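PDB 5I0F: glycoside hydrolase family 31 from Trueperella pyogenes, which degrades cycloalternan, probably hydrolysing its alpha-glucosidic linkages by a retaining mechanism that passes through a covalent glycosyl-enzyme intermediate. Local coordinates for residues 584-589 with 649-654. Sequence-based numbering, arbitrary orientation.
Sequences FMPIMQ and PLMRAM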
loop_
_atom_site.group_PDB
_atom_site.type_symbol
_atom_site.label_atom_id
_atom_site.label_comp_id
_atom_site.label_asym_id
_atom_site.label_seq_id
_atom_site.Cartn_x
_atom_site.Cartn_y
_atom_site.Cartn_z
ATOM N N PHE A 584 -6.029 2.857 -21.180
ATOM C CA PHE A 584 -4.635 2.693 -21.580
ATOM C C PHE A 584 -3.694 2.491 -20.377
ATOM O O PHE A 584 -2.573 3.006 -20.381
ATOM C CB PHE A 584 -4.189 3.911 -22.409
ATOM C CG PHE A 584 -4.910 4.021 -23.717
ATOM C CD1 PHE A 584 -6.128 4.674 -23.807
ATOM C CD2 PHE A 584 -4.401 3.402 -24.843
ATOM C CE1 PHE A 584 -6.807 4.732 -25.014
ATOM C CE2 PHE A 584 -5.075 3.464 -26.062
ATOM C CZ PHE A 584 -6.280 4.128 -26.140
ATOM N N MET A 585 -4.156 1.727 -19.386
ATOM C CA MET A 585 -3.365 1.296 -18.245
ATOM C C MET A 585 -3.453 -0.208 -18.069
ATOM O O MET A 585 -4.320 -0.843 -18.678
ATOM C CB MET A 585 -3.822 2.031 -16.979
ATOM C CG MET A 585 -3.511 3.523 -17.029
ATOM S SD MET A 585 -4.219 4.507 -15.687
ATOM C CE MET A 585 -3.877 6.165 -16.252
ATOM N N PRO A 586 -2.549 -0.802 -17.249
ATOM C CA PRO A 586 -2.484 -2.281 -17.227
ATOM C C PRO A 586 -3.780 -2.980 -16.775
ATOM O O PRO A 586 -4.267 -3.848 -17.492
ATOM C CB PRO A 586 -1.308 -2.572 -16.283
ATOM C CG PRO A 586 -0.464 -1.320 -16.348
ATOM C CD PRO A 586 -1.445 -0.198 -16.475
ATOM N N ILE A 587 -4.364 -2.520 -15.658
ATOM C CA ILE A 587 -5.625 -3.050 -15.143
ATOM C C ILE A 587 -6.646 -1.927 -15.111
ATOM O O ILE A 587 -6.395 -0.853 -14.535
ATOM C CB ILE A 587 -5.483 -3.659 -13.742
ATOM C CG1 ILE A 587 -4.361 -4.712 -13.710
ATOM C CG2 ILE A 587 -6.804 -4.218 -13.248
ATOM C CD1 ILE A 587 -4.590 -5.914 -14.580
ATOM N N MET A 588 -7.768 -2.177 -15.781
ATOM C CA MET A 588 -8.854 -1.212 -15.943
ATOM C C MET A 588 -10.030 -1.648 -15.069
ATOM O O MET A 588 -10.611 -2.721 -15.295
ATOM C CB MET A 588 -9.268 -1.148 -17.417
ATOM C CG MET A 588 -10.380 -0.152 -17.685
ATOM S SD MET A 588 -10.982 -0.304 -19.380
ATOM C CE MET A 588 -12.035 1.146 -19.424
ATOM N N GLN A 589 -10.400 -0.818 -14.098
ATOM C CA GLN A 589 -11.353 -1.205 -13.076
ATOM C C GLN A 589 -12.093 -0.018 -12.495
ATOM O O GLN A 589 -11.473 1.002 -12.161
ATOM C CB GLN A 589 -10.585 -1.912 -11.943
ATOM C CG GLN A 589 -11.416 -2.409 -10.759
ATOM C CD GLN A 589 -11.109 -1.742 -9.414
ATOM O OE1 GLN A 589 -11.368 -2.318 -8.358
ATOM N NE2 GLN A 589 -10.553 -0.530 -9.445
ATOM N N PRO A 649 8.743 -2.030 -17.612
ATOM C CA PRO A 649 7.344 -1.862 -17.232
ATOM C C PRO A 649 6.406 -1.889 -18.442
ATOM O O PRO A 649 6.847 -1.670 -19.561
ATOM C CB PRO A 649 7.307 -0.468 -16.602
ATOM C CG PRO A 649 8.719 -0.066 -16.380
ATOM C CD PRO A 649 9.551 -0.831 -17.338
ATOM N N LEU A 650 5.128 -2.138 -18.202
ATOM C CA LEU A 650 4.097 -1.982 -19.233
ATOM C C LEU A 650 3.645 -0.528 -19.208
ATOM O O LEU A 650 3.668 0.135 -20.220
ATOM C CB LEU A 650 2.924 -2.928 -19.001
ATOM C CG LEU A 650 1.777 -2.884 -20.003
ATOM C CD1 LEU A 650 2.241 -3.353 -21.374
ATOM C CD2 LEU A 650 0.635 -3.759 -19.513
ATOM N N MET A 651 3.267 -0.036 -18.032
ATOM C CA MET A 651 3.011 1.393 -17.818
ATOM C C MET A 651 4.336 2.041 -17.478
ATOM O O MET A 651 4.839 1.906 -16.364
ATOM C CB MET A 651 1.982 1.592 -16.702
ATOM C CG MET A 651 1.593 3.033 -16.454
ATOM S SD MET A 651 0.144 3.101 -15.378
ATOM C CE MET A 651 -0.202 4.863 -15.383
ATOM N N ARG A 652 4.913 2.726 -18.470
ATOM C CA ARG A 652 6.372 2.844 -18.569
ATOM C C ARG A 652 6.795 4.300 -18.620
ATOM O O ARG A 652 6.473 5.010 -19.568
ATOM C CB ARG A 652 6.870 2.091 -19.819
ATOM C CG ARG A 652 8.376 2.120 -20.073
ATOM C CD ARG A 652 8.727 1.449 -21.405
ATOM N NE ARG A 652 8.172 0.089 -21.451
ATOM C CZ ARG A 652 8.226 -0.722 -22.505
ATOM N NH1 ARG A 652 8.836 -0.345 -23.620
ATOM N NH2 ARG A 652 7.683 -1.930 -22.426
ATOM N N ALA A 653 7.537 4.746 -17.614
ATOM C CA ALA A 653 8.111 6.085 -17.659
ATOM C C ALA A 653 8.931 6.284 -18.940
ATOM O O ALA A 653 9.508 5.344 -19.496
ATOM C CB ALA A 653 8.963 6.334 -16.452
ATOM N N MET A 654 8.989 7.523 -19.392
ATOM C CA MET A 654 9.636 7.858 -20.668
ATOM C C MET A 654 11.131 7.559 -20.688
ATOM O O MET A 654 11.705 7.285 -21.744
ATOM C CB MET A 654 9.434 9.328 -20.968
ATOM C CG MET A 654 7.985 9.751 -20.994
ATOM S SD MET A 654 7.248 9.397 -22.584
ATOM C CE MET A 654 7.864 10.863 -23.401
#
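A first torsion of -177° turns CG of M651 away from its own backbone N, and the later torsions keep the chain straight, sending the thioether out from strand 651-652 to meet P586 and M585. M585 is extended too, but its first torsion sets CG anti to the carbonyl carbon (chi1 -67°), and the two methionine chains cross at a slant. The terminal methyl of M651 settles against the flank of its partner: CE of M651 lies 3.9 Å from CG of M585 and 4.0 Å from CE of M585.

Closer to the backbone, the proline ring supplies a rigid surface. M651 runs across it at about a right angle, its CB 3.8 Å from CG of P586 and its SD 3.8 Å from CD of P586. L650 and P586 run past each other in opposite directions, with CD2 of L650 4.0 Å from CB of P586. No hydrogen bond links the two segments, and the contacts between them are apolar and buried. Beside this, NE and NH2 of R652 both donate hydrogen bonds to O of P649 (2.9 and 3.0 Å), converging on one oxygen that lies in the guanidinium plane.

The contact illustrates how a catalytic barrel is joined to an appended beta domain: residues 584-586 link helix 572-583 to the last barrel strand, 587-590, while 651-652 is an edge strand of the C-terminal antiparallel sheet. Y671 of the adjacent strand 671-673 touches both M585 and M651, and R629 of helix 617-646 hydrogen-bonds the carbonyl oxygens of M585 and P586.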